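Local coordinates for tail spike protein (Acinetobacter phage vB_AbaP_AS12, PDB 6EU4), which probably recognises and degrades the capsular polysaccharide of its Acinetobacter baumannii host as a trimeric phage tailspike, at residues P419-S433 with L441-V455. Residues are numbered along the deposited sequence; the frame is centred on the assembly and turned at random.
Sequences PETTFAVPLEEIGIS and LGVYYTTNASVDAYV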
ATOM      1  N   PRO A 419      -3.966   8.538 -14.377  1.00 12.12           N
ATOM      2  CA  PRO A 419      -3.995   9.936 -14.840  1.00 13.52           C
ATOM      3  C   PRO A 419      -3.201  10.893 -13.969  1.00 14.63           C
ATOM      4  O   PRO A 419      -2.851  11.979 -14.448  1.00 16.83           O
ATOM      5  CB  PRO A 419      -5.495  10.297 -14.817  1.00 14.20           C
ATOM      6  CG  PRO A 419      -6.099   9.367 -13.862  1.00 14.73           C
ATOM      7  CD  PRO A 419      -5.299   8.068 -13.986  1.00 14.21           C
ATOM      8  N   GLU A 420      -2.894  10.529 -12.730  1.00 13.50           N
ATOM      9  CA  GLU A 420      -2.166  11.421 -11.840  1.00 13.95           C
ATOM     10  C   GLU A 420      -0.668  11.116 -11.795  1.00 12.77           C
ATOM     11  O   GLU A 420       0.073  11.831 -11.109  1.00 14.18           O
ATOM     12  CB  GLU A 420      -2.775  11.387 -10.436  1.00 16.76           C
ATOM     13  CG  GLU A 420      -2.591  10.146  -9.611  1.00 20.15           C
ATOM     14  CD  GLU A 420      -3.536   8.962  -9.965  1.00 21.59           C
ATOM     15  OE1 GLU A 420      -4.417   9.063 -10.865  1.00 21.32           O
ATOM     16  OE2 GLU A 420      -3.407   7.911  -9.293  1.00 24.34           O
ATOM     17  N   THR A 421      -0.201  10.117 -12.549  1.00 10.50           N
ATOM     18  CA  THR A 421       1.232   9.903 -12.696  1.00  9.67           C
ATOM     19  C   THR A 421       1.807  11.082 -13.463  1.00 10.11           C
ATOM     20  O   THR A 421       1.232  11.530 -14.458  1.00 13.00           O
ATOM     21  CB  THR A 421       1.515   8.596 -13.451  1.00 10.14           C
ATOM     22  OG1 THR A 421       0.909   7.485 -12.761  1.00 11.52           O
ATOM     23  CG2 THR A 421       3.028   8.365 -13.581  1.00 11.59           C
ATOM     24  N   THR A 422       2.932  11.615 -12.998  1.00  9.39           N
ATOM     25  CA  THR A 422       3.578  12.716 -13.693  1.00 11.12           C
ATOM     26  C   THR A 422       5.003  12.358 -14.079  1.00 12.20           C
ATOM     27  O   THR A 422       5.631  11.455 -13.508  1.00 12.23           O
ATOM     28  CB  THR A 422       3.588  13.987 -12.840  1.00 12.62           C
ATOM     29  OG1 THR A 422       4.151  13.694 -11.544  1.00 12.91           O
ATOM     30  CG2 THR A 422       2.153  14.529 -12.703  1.00 15.61           C
ATOM     31  N   PHE A 423       5.480  13.095 -15.087  1.00 13.04           N
ATOM     32  CA  PHE A 423       6.790  12.907 -15.689  1.00 13.61           C
ATOM     33  C   PHE A 423       7.476  14.254 -15.820  1.00 13.39           C
ATOM     34  O   PHE A 423       6.824  15.282 -16.024  1.00 14.06           O
ATOM     35  CB  PHE A 423       6.667  12.253 -17.064  1.00 13.24           C
ATOM     36  CG  PHE A 423       5.922  10.960 -17.032  1.00 11.47           C
ATOM     37  CD1 PHE A 423       6.573   9.790 -16.703  1.00 11.20           C
ATOM     38  CD2 PHE A 423       4.559  10.922 -17.276  1.00 14.48           C
ATOM     39  CE1 PHE A 423       5.892   8.602 -16.598  1.00 13.44           C
ATOM     40  CE2 PHE A 423       3.868   9.719 -17.206  1.00 13.80           C
ATOM     41  CZ  PHE A 423       4.544   8.560 -16.872  1.00 14.10           C
ATOM     42  N   ALA A 424       8.811  14.236 -15.747  1.00 13.57           N
ATOM     43  CA  ALA A 424       9.569  15.482 -15.778  1.00 14.53           C
ATOM     44  C   ALA A 424       9.373  16.225 -17.092  1.00 13.73           C
ATOM     45  O   ALA A 424       9.329  17.463 -17.104  1.00 13.16           O
ATOM     46  CB  ALA A 424      11.062  15.214 -15.542  1.00 15.84           C
ATOM     47  N   VAL A 425       9.274  15.495 -18.202  1.00 11.70           N
ATOM     48  CA  VAL A 425       9.004  16.086 -19.509  1.00 11.47           C
ATOM     49  C   VAL A 425       7.888  15.294 -20.173  1.00 13.96           C
ATOM     50  O   VAL A 425       7.647  14.126 -19.837  1.00 15.44           O
ATOM     51  CB  VAL A 425      10.269  16.123 -20.397  1.00 15.89           C
ATOM     52  CG1 VAL A 425      11.354  16.915 -19.707  1.00 17.05           C
ATOM     53  CG2 VAL A 425      10.804  14.735 -20.720  1.00 15.39           C
ATOM     54  N   PRO A 426       7.207  15.898 -21.137  1.00 14.09           N
ATOM     55  CA  PRO A 426       5.991  15.290 -21.690  1.00 18.49           C
ATOM     56  C   PRO A 426       6.232  13.985 -22.432  1.00 16.59           C
ATOM     57  O   PRO A 426       7.200  13.835 -23.184  1.00 15.28           O
ATOM     58  CB  PRO A 426       5.480  16.364 -22.657  1.00 22.88           C
ATOM     59  CG  PRO A 426       6.090  17.635 -22.222  1.00 22.41           C
ATOM     60  CD  PRO A 426       7.388  17.301 -21.586  1.00 19.55           C
ATOM     61  N   LEU A 427       5.281  13.067 -22.264  1.00 14.81           N
ATOM     62  CA  LEU A 427       5.190  11.901 -23.126  1.00 12.48           C
ATOM     63  C   LEU A 427       4.818  12.318 -24.539  1.00 15.61           C
ATOM     64  O   LEU A 427       4.239  13.383 -24.758  1.00 17.51           O
ATOM     65  CB  LEU A 427       4.157  10.926 -22.581  1.00 12.71           C
ATOM     66  CG  LEU A 427       4.317  10.456 -21.140  1.00 13.84           C
ATOM     67  CD1 LEU A 427       3.332   9.344 -20.868  1.00 14.43           C
ATOM     68  CD2 LEU A 427       5.737   9.946 -20.848  1.00 14.35           C
ATOM     69  N   GLU A 428       5.202  11.498 -25.517  1.00 12.63           N
ATOM     70  CA  GLU A 428       5.083  11.901 -26.909  1.00 13.14           C
ATOM     71  C   GLU A 428       4.007  11.176 -27.699  1.00 16.03           C
ATOM     72  O   GLU A 428       3.365  11.804 -28.551  1.00 17.68           O
ATOM     73  CB  GLU A 428       6.426  11.727 -27.606  1.00 15.28           C
ATOM     74  CG  GLU A 428       7.491  12.597 -26.986  1.00 14.99           C
ATOM     75  CD  GLU A 428       8.758  12.623 -27.799  1.00 17.36           C
ATOM     76  OE1 GLU A 428       8.750  13.182 -28.922  1.00 19.22           O
ATOM     77  OE2 GLU A 428       9.753  12.059 -27.316  1.00 13.40           O
ATOM     78  N   GLU A 429       3.803   9.880 -27.486  1.00 13.05           N
ATOM     79  CA  GLU A 429       2.852   9.141 -28.315  1.00 15.02           C
ATOM     80  C   GLU A 429       2.637   7.774 -27.691  1.00 13.34           C
ATOM     81  O   GLU A 429       3.371   7.349 -26.790  1.00 12.91           O
ATOM     82  CB  GLU A 429       3.335   9.008 -29.765  1.00 17.09           C
ATOM     83  CG  GLU A 429       4.617   8.199 -29.915  1.00 17.44           C
ATOM     84  CD  GLU A 429       5.149   8.157 -31.348  1.00 21.48           C
ATOM     85  OE1 GLU A 429       4.619   8.882 -32.218  1.00 22.51           O
ATOM     86  OE2 GLU A 429       6.113   7.397 -31.603  1.00 17.56           O
ATOM     87  N   ILE A 430       1.619   7.084 -28.192  1.00 14.08           N
ATOM     88  CA  ILE A 430       1.320   5.722 -27.768  1.00 15.00           C
ATOM     89  C   ILE A 430       0.766   4.981 -28.975  1.00 17.15           C
ATOM     90  O   ILE A 430      -0.030   5.535 -29.743  1.00 15.61           O
ATOM     91  CB  ILE A 430       0.342   5.701 -26.572  1.00 14.89           C
ATOM     92  CG1 ILE A 430      -0.114   4.276 -26.253  1.00 13.90           C
ATOM     93  CG2 ILE A 430      -0.861   6.602 -26.793  1.00 15.69           C
ATOM     94  CD1 ILE A 430      -0.682   4.159 -24.844  1.00 15.53           C
ATOM     95  N   GLY A 431       1.206   3.744 -29.173  1.00 16.24           N
ATOM     96  CA  GLY A 431       0.646   2.969 -30.273  1.00 17.50           C
ATOM     97  C   GLY A 431       1.273   1.599 -30.422  1.00 16.06           C
ATOM     98  O   GLY A 431       2.282   1.263 -29.788  1.00 15.06           O
ATOM     99  N   ILE A 432       0.640   0.816 -31.292  1.00 15.88           N
ATOM    100  CA  ILE A 432       1.134  -0.503 -31.655  1.00 15.93           C
ATOM    101  C   ILE A 432       2.444  -0.362 -32.403  1.00 16.46           C
ATOM    102  O   ILE A 432       2.584   0.500 -33.280  1.00 17.63           O
ATOM    103  CB  ILE A 432       0.090  -1.226 -32.518  1.00 16.90           C
ATOM    104  CG1 ILE A 432      -1.165  -1.488 -31.689  1.00 20.69           C
ATOM    105  CG2 ILE A 432       0.657  -2.531 -33.068  1.00 19.69           C
ATOM    106  CD1 ILE A 432      -2.353  -1.915 -32.506  1.00 25.81           C
ATOM    107  N   SER A 433       3.405  -1.227 -32.090  1.00 15.33           N
ATOM    108  CA  SER A 433       4.706  -1.165 -32.735  1.00 16.93           C
ATOM    109  C   SER A 433       5.270  -2.558 -32.958  1.00 18.11           C
ATOM    110  O   SER A 433       5.176  -3.417 -32.078  1.00 19.78           O
ATOM    111  CB  SER A 433       5.699  -0.379 -31.875  1.00 17.16           C
ATOM    112  OG  SER A 433       6.982  -0.346 -32.483  1.00 20.47           O
ATOM    113  N   LEU A 441       9.691   9.377 -26.381  1.00 11.10           N
ATOM    114  CA  LEU A 441       9.272   8.977 -25.039  1.00 11.54           C
ATOM    115  C   LEU A 441       7.798   8.583 -25.116  1.00 12.93           C
ATOM    116  O   LEU A 441       6.894   9.311 -24.698  1.00 13.46           O
ATOM    117  CB  LEU A 441       9.525  10.105 -24.046  1.00 12.78           C
ATOM    118  CG  LEU A 441       9.274   9.780 -22.574  1.00 12.41           C
ATOM    119  CD1 LEU A 441      10.294   8.742 -22.071  1.00 12.60           C
ATOM    120  CD2 LEU A 441       9.339  11.064 -21.734  1.00 12.33           C
ATOM    121  N   GLY A 442       7.567   7.397 -25.685  1.00 13.41           N
ATOM    122  CA  GLY A 442       6.227   6.904 -25.929  1.00 13.79           C
ATOM    123  C   GLY A 442       5.977   5.540 -25.308  1.00 12.39           C
ATOM    124  O   GLY A 442       6.873   4.912 -24.734  1.00 12.56           O
ATOM    125  N   VAL A 443       4.727   5.105 -25.439  1.00 16.84           N
ATOM    126  CA  VAL A 443       4.285   3.790 -24.999  1.00 16.41           C
ATOM    127  C   VAL A 443       4.052   2.939 -26.235  1.00 16.20           C
ATOM    128  O   VAL A 443       3.161   3.233 -27.033  1.00 15.72           O
ATOM    129  CB  VAL A 443       3.007   3.882 -24.159  1.00 15.72           C
ATOM    130  CG1 VAL A 443       2.553   2.476 -23.773  1.00 15.41           C
ATOM    131  CG2 VAL A 443       3.254   4.728 -22.927  1.00 16.04           C
ATOM    132  N   TYR A 444       4.844   1.893 -26.391  1.00 16.64           N
ATOM    133  CA  TYR A 444       4.804   1.043 -27.575  1.00 16.65           C
ATOM    134  C   TYR A 444       4.417  -0.364 -27.154  1.00 16.43           C
ATOM    135  O   TYR A 444       5.017  -0.913 -26.230  1.00 16.81           O
ATOM    136  CB  TYR A 444       6.166   1.039 -28.257  1.00 17.57           C
ATOM    137  CG  TYR A 444       6.552   2.449 -28.634  1.00 17.91           C
ATOM    138  CD1 TYR A 444       5.904   3.093 -29.686  1.00 20.35           C
ATOM    139  CD2 TYR A 444       7.493   3.155 -27.910  1.00 18.54           C
ATOM    140  CE1 TYR A 444       6.223   4.406 -30.036  1.00 18.14           C
ATOM    141  CE2 TYR A 444       7.817   4.459 -28.245  1.00 18.95           C
ATOM    142  CZ  TYR A 444       7.169   5.080 -29.299  1.00 18.72           C
ATOM    143  OH  TYR A 444       7.501   6.384 -29.616  1.00 19.36           O
ATOM    144  N   TYR A 445       3.466  -0.961 -27.866  1.00 15.95           N
ATOM    145  CA  TYR A 445       2.976  -2.272 -27.453  1.00 16.29           C
ATOM    146  C   TYR A 445       2.672  -3.120 -28.674  1.00 17.89           C
ATOM    147  O   TYR A 445       2.435  -2.604 -29.766  1.00 17.34           O
ATOM    148  CB  TYR A 445       1.756  -2.147 -26.548  1.00 15.12           C
ATOM    149  CG  TYR A 445       0.553  -1.432 -27.145  1.00 14.70           C
ATOM    150  CD1 TYR A 445       0.481  -0.041 -27.156  1.00 15.66           C
ATOM    151  CD2 TYR A 445      -0.520  -2.143 -27.651  1.00 14.00           C
ATOM    152  CE1 TYR A 445      -0.600   0.610 -27.684  1.00 13.86           C
ATOM    153  CE2 TYR A 445      -1.626  -1.493 -28.186  1.00 13.63           C
ATOM    154  CZ  TYR A 445      -1.659  -0.109 -28.192  1.00 14.81           C
ATOM    155  OH  TYR A 445      -2.745   0.525 -28.730  1.00 17.10           O
ATOM    156  N   THR A 446       2.728  -4.435 -28.487  1.00 16.97           N
ATOM    157  CA  THR A 446       2.457  -5.348 -29.590  1.00 16.64           C
ATOM    158  C   THR A 446       0.978  -5.705 -29.672  1.00 16.69           C
ATOM    159  O   THR A 446       0.179  -5.403 -28.786  1.00 17.35           O
ATOM    160  CB  THR A 446       3.288  -6.623 -29.445  1.00 18.90           C
ATOM    161  OG1 THR A 446       2.854  -7.321 -28.271  1.00 19.43           O
ATOM    162  CG2 THR A 446       4.783  -6.303 -29.314  1.00 19.53           C
ATOM    163  N   THR A 447       0.614  -6.394 -30.764  1.00 17.33           N
ATOM    164  CA  THR A 447      -0.773  -6.800 -30.930  1.00 20.55           C
ATOM    165  C   THR A 447      -1.209  -7.841 -29.901  1.00 21.87           C
ATOM    166  O   THR A 447      -2.408  -8.071 -29.754  1.00 27.54           O
ATOM    167  CB  THR A 447      -1.019  -7.346 -32.351  1.00 23.68           C
ATOM    168  OG1 THR A 447      -0.063  -8.351 -32.648  1.00 24.13           O
ATOM    169  CG2 THR A 447      -0.884  -6.252 -33.367  1.00 27.05           C
ATOM    170  N   ASN A 448      -0.239  -8.474 -29.244  0.50 17.52           N
ATOM    171  CA  ASN A 448      -0.446  -9.400 -28.143  0.50 19.20           C
ATOM    172  C   ASN A 448       0.031  -8.726 -26.867  0.50 19.94           C
ATOM    173  O   ASN A 448       1.006  -9.159 -26.245  0.50 21.79           O
ATOM    174  CB  ASN A 448       0.301 -10.708 -28.389  0.50 22.68           C
ATOM    175  CG  ASN A 448       0.072 -11.727 -27.291  0.50 24.33           C
ATOM    176  OD1 ASN A 448      -0.968 -11.729 -26.639  0.50 23.64           O
ATOM    177  ND2 ASN A 448       1.049 -12.599 -27.084  0.50 27.63           N
ATOM    178  N   ALA A 449      -0.583  -7.595 -26.551  1.00 17.73           N
ATOM    179  CA  ALA A 449      -0.340  -6.916 -25.288  1.00 16.61           C
ATOM    180  C   ALA A 449      -1.534  -6.016 -25.031  1.00 14.54           C
ATOM    181  O   ALA A 449      -2.366  -5.783 -25.911  1.00 14.07           O
ATOM    182  CB  ALA A 449       0.954  -6.097 -25.328  1.00 15.63           C
ATOM    183  N   SER A 450      -1.610  -5.518 -23.802  1.00 14.49           N
ATOM    184  CA  SER A 450      -2.676  -4.628 -23.382  1.00 13.90           C
ATOM    185  C   SER A 450      -2.096  -3.404 -22.689  1.00 13.93           C
ATOM    186  O   SER A 450      -1.086  -3.487 -21.988  1.00 14.46           O
ATOM    187  CB  SER A 450      -3.646  -5.332 -22.431  1.00 15.74           C
ATOM    188  OG  SER A 450      -4.327  -6.410 -23.109  1.00 14.56           O
ATOM    189  N   VAL A 451      -2.780  -2.273 -22.873  1.00 13.43           N
ATOM    190  CA  VAL A 451      -2.404  -1.021 -22.227  1.00 13.49           C
ATOM    191  C   VAL A 451      -3.653  -0.310 -21.731  1.00 14.71           C
ATOM    192  O   VAL A 451      -4.730  -0.396 -22.329  1.00 15.39           O
ATOM    193  CB  VAL A 451      -1.610  -0.084 -23.161  1.00 16.43           C
ATOM    194  CG1 VAL A 451      -0.269  -0.714 -23.562  1.00 17.21           C
ATOM    195  CG2 VAL A 451      -2.416   0.260 -24.402  1.00 16.74           C
ATOM    196  N   ASP A 452      -3.486   0.415 -20.621  1.00 15.24           N
ATOM    197  CA  ASP A 452      -4.516   1.313 -20.084  1.00 16.07           C
ATOM    198  C   ASP A 452      -3.715   2.472 -19.517  1.00 15.63           C
ATOM    199  O   ASP A 452      -3.270   2.424 -18.371  1.00 15.46           O
ATOM    200  CB  ASP A 452      -5.398   0.646 -19.042  1.00 19.94           C
ATOM    201  CG  ASP A 452      -6.478   1.565 -18.508  1.00 23.85           C
ATOM    202  OD1 ASP A 452      -6.453   2.767 -18.827  1.00 21.53           O
ATOM    203  OD2 ASP A 452      -7.344   1.077 -17.746  1.00 26.28           O
ATOM    204  N   ALA A 453      -3.476   3.485 -20.350  1.00 15.56           N
ATOM    205  CA  ALA A 453      -2.464   4.478 -20.036  1.00 17.24           C
ATOM    206  C   ALA A 453      -2.919   5.864 -20.453  1.00 17.31           C
ATOM    207  O   ALA A 453      -3.310   6.087 -21.608  1.00 14.12           O
ATOM    208  CB  ALA A 453      -1.132   4.166 -20.724  1.00 18.08           C
ATOM    209  N   TYR A 454      -2.835   6.794 -19.510  1.00 17.88           N
ATOM    210  CA  TYR A 454      -2.993   8.200 -19.841  1.00 18.08           C
ATOM    211  C   TYR A 454      -1.755   8.728 -20.539  1.00 18.10           C
ATOM    212  O   TYR A 454      -0.620   8.546 -20.070  1.00 19.91           O
ATOM    213  CB  TYR A 454      -3.286   9.020 -18.590  1.00 18.42           C
ATOM    214  CG  TYR A 454      -4.745   9.007 -18.254  1.00 17.75           C
ATOM    215  CD1 TYR A 454      -5.310   7.951 -17.541  1.00 17.87           C
ATOM    216  CD2 TYR A 454      -5.569  10.048 -18.654  1.00 17.94           C
ATOM    217  CE1 TYR A 454      -6.656   7.935 -17.249  1.00 20.37           C
ATOM    218  CE2 TYR A 454      -6.916  10.046 -18.352  1.00 19.03           C
ATOM    219  CZ  TYR A 454      -7.455   9.001 -17.657  1.00 20.39           C
ATOM    220  OH  TYR A 454      -8.803   9.017 -17.386  1.00 21.64           O
ATOM    221  N   VAL A 455      -1.983   9.390 -21.670  1.00 17.38           N
ATOM    222  CA  VAL A 455      -0.937  10.085 -22.400  1.00 16.90           C
ATOM    223  C   VAL A 455      -1.481  11.451 -22.812  1.00 17.61           C
ATOM    224  O   VAL A 455      -2.456  11.534 -23.562  1.00 18.28           O
ATOM    225  CB  VAL A 455      -0.477   9.285 -23.633  1.00 22.62           C
ATOM    226  CG1 VAL A 455       0.574  10.060 -24.401  1.00 23.51           C
ATOM    227  CG2 VAL A 455       0.053   7.910 -23.217  1.00 21.73           C
TER
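I430 and V443 form the tight side of this contact, their side chains alongside each other and pointing the same way. With CG1 of I430 anti to the backbone N (chi1 172°), its CD1 reaches V443 CB at 3.8 Å and the methyl of A453; the CG2 branch meets V455 CG2. Strand 450-455 thus closes over I430 from across the interior. Next to it L427 adds its CD2 methyl to L441 CD2 and lies over the centre of the F423 ring. The Y445 ring is sandwiched: V451 CG2 sits over one face and the backbone N of I432 over the other, while I432 CG1 packs on Y445 CE2 at 3.5 Å and Y445 OH hydrogen-bonds D462.

Strands 430-432 and 443-445 run parallel. V443 N bonds to E429 O, G431 N to V443 O at 2.9 Å, Y445 N to G431 O, and S433 N to Y445 O. Just before the strands, E428 grips L441 twice: its N bonds to L441 O, and its OE2 takes L441 N at 2.8 Å from above the carboxylate plane, while OE1 turns to S394.

The opposite sheet face is looser and more polar. There Y444 OH donates to the anti lone pair of E429 OE2 at 2.6 Å, the carboxylate nearly perpendicular to the ring (86°), and S433 CB rests near Y444 CB. At the exposed end of the strands the contact thins to I432 CG2 against T447 CG2. Apart from this, P419 CB lies over the centre of the Y454 ring, 3.5 Å from its centroid, a CH-pi contact near the second subunit. Parallel pairing along the wall, with aliphatic side chains stacked inside, is characteristic of a right-handed parallel beta-helix, here near the C-terminal end of the tailspike's helical shaft.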